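Local coordinates for putative carboxynorspermidine decarboxylase protein (Sinorhizobium meliloti, PDB 3MT1), which probably catalyses the pyridoxal 5'-phosphate-dependent decarboxylation of carboxynorspermidine and carboxyspermidine, a step in polyamine biosynthesis, at residues E233-L247 and L310-Y324. Residues are numbered along the deposited sequence; the frame is centred on the assembly and turned at random.
Sequences EASITKSTTLEVTVL and LKVGDRISFQDAAGY. With SO4 (sulfate ion), chain D.
Val-244 and Ile-316 face each other in the antiparallel pairing of strands 240-247 and 315-318, a worked example of a sheet whose two faces differ in chemistry. On the packed face, Val-244 CG2, set between the backbone N and the carbonyl carbon (chi1 -54°), reaches Ile-316 CB (3.8 Å) and meets the Phe-318 ring obliquely at CE2; Val-246 CG2 touches Ile-316 CD1 (3.7 Å). Phe-301 stacks on Phe-318.

The other face is polar, opening to solvent at Arg-315, while Glu-243 is buried; Tyr-6 touches both. Glu-243 OE1 accepts from Ser-317 OG (2.8 Å) on the syn side, slightly out of the carboxylate plane, and from Arg-315 NH1 (3.1 Å), a salt bridge, on the anti side, tilted further; OE2 receives Thr-241 OG1 through its anti lone pair. With an alanine here, Arg-315 is likely to lose this countercharge, and the Ser-317 and Thr-241 hydroxyls their carboxylate acceptors.

Beyond the strands, Lys-238 N donates a hydrogen bond to Asp-320 OD1 (2.6 Å) from above the carboxylate plane. Glu-233 N and Tyr-324 OH hydrogen-bond O2 of a sulfate, consistent with a cofactor-phosphate site. Glu-233 OE2, 3.7 Å from Asp-320 OD2, probably gathers negative charge beside this predicted substrate-binding residue, which could suit a cationic substrate.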
ATOM      1  N   GLU B 233      -9.501 -15.435  -3.421  1.00 38.72           N
ATOM      2  CA  GLU B 233      -9.230 -15.397  -4.856  1.00 39.36           C
ATOM      3  C   GLU B 233     -10.223 -16.179  -5.701  1.00 38.99           C
ATOM      4  O   GLU B 233     -10.619 -15.728  -6.784  1.00 40.99           O
ATOM      5  CB  GLU B 233      -7.814 -15.880  -5.123  1.00 40.12           C
ATOM      6  CG  GLU B 233      -7.339 -15.579  -6.555  1.00 45.34           C
ATOM      7  CD  GLU B 233      -7.064 -14.070  -6.838  1.00 48.15           C
ATOM      8  OE1 GLU B 233      -6.594 -13.338  -5.922  1.00 46.35           O
ATOM      9  OE2 GLU B 233      -7.319 -13.642  -8.001  1.00 49.21           O
ATOM     10  N   ALA B 234     -10.643 -17.344  -5.241  1.00 37.28           N
ATOM     11  CA  ALA B 234     -11.518 -18.139  -6.093  1.00 36.55           C
ATOM     12  C   ALA B 234     -12.929 -17.530  -6.329  1.00 36.54           C
ATOM     13  O   ALA B 234     -13.616 -17.861  -7.305  1.00 37.88           O
ATOM     14  CB  ALA B 234     -11.598 -19.565  -5.594  1.00 35.79           C
ATOM     15  N   SER B 235     -13.367 -16.640  -5.448  1.00 34.75           N
ATOM     16  CA  SER B 235     -14.639 -15.954  -5.647  1.00 34.37           C
ATOM     17  C   SER B 235     -14.604 -14.950  -6.794  1.00 34.44           C
ATOM     18  O   SER B 235     -15.617 -14.696  -7.455  1.00 35.11           O
ATOM     19  CB  SER B 235     -15.004 -15.192  -4.375  1.00 33.32           C
ATOM     20  OG  SER B 235     -14.986 -16.082  -3.284  1.00 35.23           O
ATOM     21  N   ILE B 236     -13.422 -14.400  -7.028  1.00 33.04           N
ATOM     22  CA  ILE B 236     -13.312 -13.140  -7.700  1.00 33.00           C
ATOM     23  C   ILE B 236     -12.426 -13.229  -8.953  1.00 33.69           C
ATOM     24  O   ILE B 236     -12.251 -12.246  -9.680  1.00 33.25           O
ATOM     25  CB  ILE B 236     -12.853 -12.106  -6.652  1.00 32.28           C
ATOM     26  CG1 ILE B 236     -13.785 -10.947  -6.658  1.00 33.90           C
ATOM     27  CG2 ILE B 236     -11.343 -11.749  -6.659  1.00 31.83           C
ATOM     28  CD1 ILE B 236     -14.966 -11.218  -5.801  1.00 35.89           C
ATOM     29  N   THR B 237     -11.892 -14.434  -9.166  1.00 33.58           N
ATOM     30  CA  THR B 237     -10.973 -14.773 -10.237  1.00 34.59           C
ATOM     31  C   THR B 237     -11.518 -14.318 -11.594  1.00 36.65           C
ATOM     32  O   THR B 237     -12.675 -14.571 -11.924  1.00 37.34           O
ATOM     33  CB  THR B 237     -10.652 -16.319 -10.197  1.00 34.93           C
ATOM     34  OG1 THR B 237      -9.425 -16.612 -10.885  1.00 37.84           O
ATOM     35  CG2 THR B 237     -11.776 -17.166 -10.794  1.00 34.04           C
ATOM     36  N   LYS B 238     -10.689 -13.615 -12.364  1.00 41.23           N
ATOM     37  CA  LYS B 238     -11.022 -13.233 -13.758  1.00 42.75           C
ATOM     38  C   LYS B 238     -12.320 -12.428 -13.900  1.00 42.36           C
ATOM     39  O   LYS B 238     -12.898 -12.351 -14.992  1.00 44.09           O
ATOM     40  CB  LYS B 238     -11.088 -14.483 -14.655  1.00 46.19           C
ATOM     41  CG  LYS B 238      -9.751 -15.203 -14.794  1.00 50.14           C
ATOM     42  CD  LYS B 238      -9.940 -16.533 -15.501  1.00 58.29           C
ATOM     43  CE  LYS B 238      -9.329 -17.691 -14.671  1.00 63.61           C
ATOM     44  NZ  LYS B 238      -7.829 -17.595 -14.532  1.00 62.03           N
ATOM     45  N   SER B 239     -12.782 -11.841 -12.805  1.00 40.39           N
ATOM     46  CA  SER B 239     -14.055 -11.161 -12.823  1.00 41.20           C
ATOM     47  C   SER B 239     -13.897  -9.702 -13.108  1.00 39.36           C
ATOM     48  O   SER B 239     -14.848  -9.064 -13.574  1.00 40.75           O
ATOM     49  CB  SER B 239     -14.780 -11.283 -11.490  1.00 41.56           C
ATOM     50  OG  SER B 239     -14.264 -10.322 -10.582  1.00 39.79           O
ATOM     51  N   THR B 240     -12.719  -9.168 -12.793  1.00 37.18           N
ATOM     52  CA  THR B 240     -12.537  -7.731 -12.727  1.00 35.39           C
ATOM     53  C   THR B 240     -11.303  -7.281 -13.501  1.00 34.75           C
ATOM     54  O   THR B 240     -10.301  -7.954 -13.500  1.00 33.23           O
ATOM     55  CB  THR B 240     -12.403  -7.315 -11.245  1.00 34.64           C
ATOM     56  OG1 THR B 240     -13.564  -7.772 -10.517  1.00 36.31           O
ATOM     57  CG2 THR B 240     -12.225  -5.789 -11.068  1.00 31.65           C
ATOM     58  N   THR B 241     -11.378  -6.111 -14.131  1.00 35.49           N
ATOM     59  CA  THR B 241     -10.218  -5.518 -14.802  1.00 35.67           C
ATOM     60  C   THR B 241      -9.861  -4.154 -14.203  1.00 35.14           C
ATOM     61  O   THR B 241     -10.718  -3.498 -13.587  1.00 36.02           O
ATOM     62  CB  THR B 241     -10.484  -5.334 -16.298  1.00 37.17           C
ATOM     63  OG1 THR B 241     -11.722  -4.614 -16.461  1.00 40.00           O
ATOM     64  CG2 THR B 241     -10.582  -6.715 -17.029  1.00 37.41           C
ATOM     65  N   LEU B 242      -8.601  -3.736 -14.369  1.00 33.72           N
ATOM     66  CA  LEU B 242      -8.217  -2.353 -14.104  1.00 32.82           C
ATOM     67  C   LEU B 242      -8.038  -1.620 -15.452  1.00 33.63           C
ATOM     68  O   LEU B 242      -7.090  -1.901 -16.180  1.00 34.35           O
ATOM     69  CB  LEU B 242      -6.930  -2.263 -13.233  1.00 30.95           C
ATOM     70  CG  LEU B 242      -6.295  -0.875 -12.986  1.00 30.67           C
ATOM     71  CD1 LEU B 242      -7.284   0.154 -12.391  1.00 27.72           C
ATOM     72  CD2 LEU B 242      -4.941  -0.907 -12.179  1.00 27.80           C
ATOM     73  N   GLU B 243      -8.938  -0.686 -15.764  1.00 34.02           N
ATOM     74  CA  GLU B 243      -8.895   0.068 -17.008  1.00 35.18           C
ATOM     75  C   GLU B 243      -7.963   1.290 -16.977  1.00 34.33           C
ATOM     76  O   GLU B 243      -8.130   2.165 -16.122  1.00 34.42           O
ATOM     77  CB  GLU B 243     -10.314   0.496 -17.366  1.00 36.60           C
ATOM     78  CG  GLU B 243     -11.298  -0.682 -17.450  1.00 40.51           C
ATOM     79  CD  GLU B 243     -10.915  -1.729 -18.504  1.00 45.21           C
ATOM     80  OE1 GLU B 243     -10.483  -1.369 -19.642  1.00 48.19           O
ATOM     81  OE2 GLU B 243     -11.053  -2.930 -18.193  1.00 46.17           O
ATOM     82  N   VAL B 244      -7.000   1.369 -17.896  1.00 33.95           N
ATOM     83  CA  VAL B 244      -6.072   2.522 -17.929  1.00 34.18           C
ATOM     84  C   VAL B 244      -5.849   3.114 -19.351  1.00 36.58           C
ATOM     85  O   VAL B 244      -6.181   2.484 -20.359  1.00 38.58           O
ATOM     86  CB  VAL B 244      -4.671   2.215 -17.305  1.00 32.46           C
ATOM     87  CG1 VAL B 244      -4.791   1.660 -15.888  1.00 29.83           C
ATOM     88  CG2 VAL B 244      -3.874   1.255 -18.196  1.00 33.12           C
ATOM     89  N   THR B 245      -5.269   4.314 -19.401  1.00 36.39           N
ATOM     90  CA  THR B 245      -5.006   5.013 -20.623  1.00 38.09           C
ATOM     91  C   THR B 245      -3.511   5.209 -20.711  1.00 38.16           C
ATOM     92  O   THR B 245      -2.854   5.359 -19.692  1.00 36.61           O
ATOM     93  CB  THR B 245      -5.734   6.388 -20.648  1.00 39.28           C
ATOM     94  OG1 THR B 245      -7.144   6.176 -20.562  1.00 41.51           O
ATOM     95  CG2 THR B 245      -5.501   7.102 -21.935  1.00 40.21           C
ATOM     96  N   VAL B 246      -2.974   5.212 -21.934  1.00 40.21           N
ATOM     97  CA  VAL B 246      -1.573   5.586 -22.152  1.00 41.14           C
ATOM     98  C   VAL B 246      -1.501   7.094 -22.183  1.00 42.84           C
ATOM     99  O   VAL B 246      -2.347   7.742 -22.793  1.00 44.38           O
ATOM    100  CB  VAL B 246      -1.035   5.004 -23.447  1.00 42.83           C
ATOM    101  CG1 VAL B 246       0.329   5.596 -23.811  1.00 42.63           C
ATOM    102  CG2 VAL B 246      -0.971   3.482 -23.325  1.00 42.37           C
ATOM    103  N   LEU B 247      -0.509   7.643 -21.495  1.00 42.81           N
ATOM    104  CA  LEU B 247      -0.341   9.083 -21.367  1.00 44.36           C
ATOM    105  C   LEU B 247       0.906   9.599 -22.102  1.00 46.07           C
ATOM    106  O   LEU B 247       0.950  10.743 -22.529  1.00 47.54           O
ATOM    107  CB  LEU B 247      -0.258   9.468 -19.886  1.00 43.38           C
ATOM    108  CG  LEU B 247      -1.404   9.165 -18.939  1.00 41.84           C
ATOM    109  CD1 LEU B 247      -0.947   9.584 -17.615  1.00 42.15           C
ATOM    110  CD2 LEU B 247      -2.676   9.913 -19.304  1.00 45.03           C
ATOM    111  N   LEU B 310       1.472   1.603 -29.734  1.00 61.22           N
ATOM    112  CA  LEU B 310       0.641   2.297 -28.758  1.00 58.06           C
ATOM    113  C   LEU B 310       0.753   3.811 -28.872  1.00 57.80           C
ATOM    114  O   LEU B 310       1.853   4.361 -29.029  1.00 58.48           O
ATOM    115  CB  LEU B 310       1.019   1.887 -27.331  1.00 55.44           C
ATOM    116  CG  LEU B 310       0.682   0.495 -26.834  1.00 54.03           C
ATOM    117  CD1 LEU B 310       1.143   0.400 -25.390  1.00 50.06           C
ATOM    118  CD2 LEU B 310      -0.819   0.186 -26.969  1.00 50.90           C
ATOM    119  N   LYS B 311      -0.387   4.479 -28.764  1.00 56.64           N
ATOM    120  CA  LYS B 311      -0.439   5.923 -28.902  1.00 57.20           C
ATOM    121  C   LYS B 311      -1.013   6.507 -27.634  1.00 54.50           C
ATOM    122  O   LYS B 311      -1.840   5.873 -26.973  1.00 53.00           O
ATOM    123  CB  LYS B 311      -1.331   6.340 -30.087  1.00 59.87           C
ATOM    124  CG  LYS B 311      -1.198   5.505 -31.371  1.00 63.56           C
ATOM    125  CD  LYS B 311      -2.590   5.356 -32.041  1.00 68.04           C
ATOM    126  CE  LYS B 311      -2.575   4.421 -33.264  1.00 72.33           C
ATOM    127  NZ  LYS B 311      -1.712   4.964 -34.352  1.00 75.50           N
ATOM    128  N   VAL B 312      -0.591   7.721 -27.301  1.00 53.87           N
ATOM    129  CA  VAL B 312      -1.227   8.487 -26.239  1.00 52.24           C
ATOM    130  C   VAL B 312      -2.762   8.465 -26.442  1.00 52.45           C
ATOM    131  O   VAL B 312      -3.246   8.807 -27.509  1.00 54.83           O
ATOM    132  CB  VAL B 312      -0.679   9.949 -26.204  1.00 53.68           C
ATOM    133  CG1 VAL B 312      -1.458  10.834 -25.189  1.00 53.35           C
ATOM    134  CG2 VAL B 312       0.824   9.970 -25.923  1.00 52.69           C
ATOM    135  N   GLY B 313      -3.511   8.040 -25.427  1.00 50.44           N
ATOM    136  CA  GLY B 313      -4.971   7.977 -25.499  1.00 50.73           C
ATOM    137  C   GLY B 313      -5.498   6.551 -25.546  1.00 50.39           C
ATOM    138  O   GLY B 313      -6.674   6.311 -25.326  1.00 49.95           O
ATOM    139  N   ASP B 314      -4.618   5.597 -25.832  1.00 50.78           N
ATOM    140  CA  ASP B 314      -5.022   4.202 -26.006  1.00 51.25           C
ATOM    141  C   ASP B 314      -5.311   3.575 -24.673  1.00 49.16           C
ATOM    142  O   ASP B 314      -4.661   3.884 -23.669  1.00 47.81           O
ATOM    143  CB  ASP B 314      -3.950   3.394 -26.749  1.00 52.23           C
ATOM    144  CG  ASP B 314      -3.863   3.759 -28.244  1.00 56.77           C
ATOM    145  OD1 ASP B 314      -4.764   4.480 -28.748  1.00 58.71           O
ATOM    146  OD2 ASP B 314      -2.896   3.312 -28.916  1.00 60.79           O
ATOM    147  N   ARG B 315      -6.288   2.682 -24.688  1.00 49.07           N
ATOM    148  CA  ARG B 315      -6.853   2.123 -23.504  1.00 46.88           C
ATOM    149  C   ARG B 315      -6.265   0.742 -23.331  1.00 45.63           C
ATOM    150  O   ARG B 315      -6.212  -0.021 -24.287  1.00 46.62           O
ATOM    151  CB  ARG B 315      -8.365   2.033 -23.676  1.00 48.30           C
ATOM    152  CG  ARG B 315      -8.992   1.029 -22.746  1.00 51.59           C
ATOM    153  CD  ARG B 315      -8.965   1.556 -21.276  1.00 52.41           C
ATOM    154  NE  ARG B 315      -9.903   2.664 -21.178  1.00 53.64           N
ATOM    155  CZ  ARG B 315     -11.203   2.473 -21.032  1.00 55.50           C
ATOM    156  NH1 ARG B 315     -11.650   1.230 -20.936  1.00 56.19           N
ATOM    157  NH2 ARG B 315     -12.044   3.498 -20.962  1.00 56.77           N
ATOM    158  N   ILE B 316      -5.820   0.439 -22.109  1.00 42.99           N
ATOM    159  CA  ILE B 316      -5.276  -0.870 -21.728  1.00 41.27           C
ATOM    160  C   ILE B 316      -6.030  -1.435 -20.506  1.00 39.22           C
ATOM    161  O   ILE B 316      -6.267  -0.705 -19.550  1.00 38.13           O
ATOM    162  CB  ILE B 316      -3.754  -0.734 -21.418  1.00 41.12           C
ATOM    163  CG1 ILE B 316      -2.946  -0.567 -22.720  1.00 43.47           C
ATOM    164  CG2 ILE B 316      -3.214  -1.928 -20.576  1.00 39.91           C
ATOM    165  CD1 ILE B 316      -1.542  -0.030 -22.507  1.00 42.57           C
ATOM    166  N   SER B 317      -6.397  -2.713 -20.548  1.00 38.64           N
ATOM    167  CA  SER B 317      -7.126  -3.378 -19.456  1.00 38.37           C
ATOM    168  C   SER B 317      -6.269  -4.421 -18.711  1.00 37.54           C
ATOM    169  O   SER B 317      -6.002  -5.492 -19.237  1.00 38.66           O
ATOM    170  CB  SER B 317      -8.388  -4.097 -19.987  1.00 39.72           C
ATOM    171  OG  SER B 317      -9.046  -3.353 -20.992  1.00 41.07           O
ATOM    172  N   PHE B 318      -5.861  -4.152 -17.480  1.00 35.77           N
ATOM    173  CA  PHE B 318      -5.185  -5.216 -16.740  1.00 35.27           C
ATOM    174  C   PHE B 318      -6.189  -6.224 -16.262  1.00 35.64           C
ATOM    175  O   PHE B 318      -7.199  -5.887 -15.677  1.00 35.42           O
ATOM    176  CB  PHE B 318      -4.263  -4.669 -15.648  1.00 32.94           C
ATOM    177  CG  PHE B 318      -3.157  -3.841 -16.215  1.00 33.91           C
ATOM    178  CD1 PHE B 318      -2.202  -4.420 -17.030  1.00 34.36           C
ATOM    179  CD2 PHE B 318      -3.116  -2.460 -16.013  1.00 36.56           C
ATOM    180  CE1 PHE B 318      -1.185  -3.656 -17.607  1.00 34.92           C
ATOM    181  CE2 PHE B 318      -2.105  -1.673 -16.572  1.00 34.80           C
ATOM    182  CZ  PHE B 318      -1.136  -2.280 -17.384  1.00 36.80           C
ATOM    183  N   GLN B 319      -5.901  -7.470 -16.543  1.00 38.05           N
ATOM    184  CA  GLN B 319      -6.848  -8.544 -16.295  1.00 40.63           C
ATOM    185  C   GLN B 319      -6.746  -9.038 -14.859  1.00 40.27           C
ATOM    186  O   GLN B 319      -5.722  -8.826 -14.186  1.00 38.98           O
ATOM    187  CB  GLN B 319      -6.602  -9.704 -17.279  1.00 42.71           C
ATOM    188  CG  GLN B 319      -6.705  -9.305 -18.743  1.00 44.51           C
ATOM    189  CD  GLN B 319      -8.090  -8.785 -19.135  1.00 48.69           C
ATOM    190  OE1 GLN B 319      -9.133  -9.397 -18.843  1.00 49.61           O
ATOM    191  NE2 GLN B 319      -8.101  -7.639 -19.799  1.00 49.82           N
ATOM    192  N   ASP B 320      -7.805  -9.708 -14.414  1.00 41.54           N
ATOM    193  CA  ASP B 320      -7.865 -10.321 -13.096  1.00 42.26           C
ATOM    194  C   ASP B 320      -7.381  -9.410 -11.982  1.00 40.04           C
ATOM    195  O   ASP B 320      -6.474  -9.766 -11.238  1.00 40.55           O
ATOM    196  CB  ASP B 320      -7.055 -11.611 -13.060  1.00 44.04           C
ATOM    197  CG  ASP B 320      -7.544 -12.548 -11.982  1.00 48.54           C
ATOM    198  OD1 ASP B 320      -8.660 -12.289 -11.466  1.00 51.61           O
ATOM    199  OD2 ASP B 320      -6.850 -13.542 -11.666  1.00 51.86           O
ATOM    200  N   ALA B 321      -7.996  -8.248 -11.851  1.00 38.41           N
ATOM    201  CA  ALA B 321      -7.536  -7.286 -10.897  1.00 36.72           C
ATOM    202  C   ALA B 321      -8.382  -7.141  -9.627  1.00 36.92           C
ATOM    203  O   ALA B 321      -8.224  -6.162  -8.921  1.00 35.82           O
ATOM    204  CB  ALA B 321      -7.388  -5.944 -11.587  1.00 36.06           C
ATOM    205  N   ALA B 322      -9.252  -8.095  -9.296  1.00 38.46           N
ATOM    206  CA  ALA B 322     -10.139  -7.909  -8.122  1.00 38.31           C
ATOM    207  C   ALA B 322      -9.536  -8.261  -6.753  1.00 38.23           C
ATOM    208  O   ALA B 322      -9.855  -7.610  -5.744  1.00 39.63           O
ATOM    209  CB  ALA B 322     -11.473  -8.631  -8.311  1.00 39.28           C
ATOM    210  N   GLY B 323      -8.701  -9.295  -6.699  1.00 37.74           N
ATOM    211  CA  GLY B 323      -8.176  -9.776  -5.435  1.00 36.80           C
ATOM    212  C   GLY B 323      -6.960  -9.021  -4.931  1.00 35.51           C
ATOM    213  O   GLY B 323      -5.987  -8.775  -5.694  1.00 35.05           O
ATOM    214  N   TYR B 324      -6.992  -8.667  -3.643  1.00 34.35           N
ATOM    215  CA  TYR B 324      -5.829  -8.104  -2.982  1.00 33.06           C
ATOM    216  C   TYR B 324      -5.392  -6.817  -3.694  1.00 32.41           C
ATOM    217  O   TYR B 324      -4.217  -6.418  -3.644  1.00 32.17           O
ATOM    218  CB  TYR B 324      -4.677  -9.146  -2.911  1.00 33.18           C
ATOM    219  CG  TYR B 324      -5.043 -10.354  -2.087  1.00 32.86           C
ATOM    220  CD1 TYR B 324      -5.111 -10.281  -0.679  1.00 32.03           C
ATOM    221  CD2 TYR B 324      -5.402 -11.563  -2.710  1.00 33.35           C
ATOM    222  CE1 TYR B 324      -5.499 -11.415   0.099  1.00 32.21           C
ATOM    223  CE2 TYR B 324      -5.781 -12.688  -1.968  1.00 33.66           C
ATOM    224  CZ  TYR B 324      -5.815 -12.613  -0.575  1.00 37.12           C
ATOM    225  OH  TYR B 324      -6.218 -13.736   0.127  1.00 41.65           O
TER
HETATM  226  S   SO4 D 401      -7.244 -16.899  -0.868  1.00 50.97           S
HETATM  227  O1  SO4 D 401      -5.961 -17.494  -1.213  1.00 51.75           O
HETATM  228  O2  SO4 D 401      -7.450 -15.657  -1.592  1.00 49.24           O
HETATM  229  O3  SO4 D 401      -8.245 -17.888  -1.286  1.00 53.90           O
HETATM  230  O4  SO4 D 401      -7.364 -16.679   0.580  1.00 51.95           O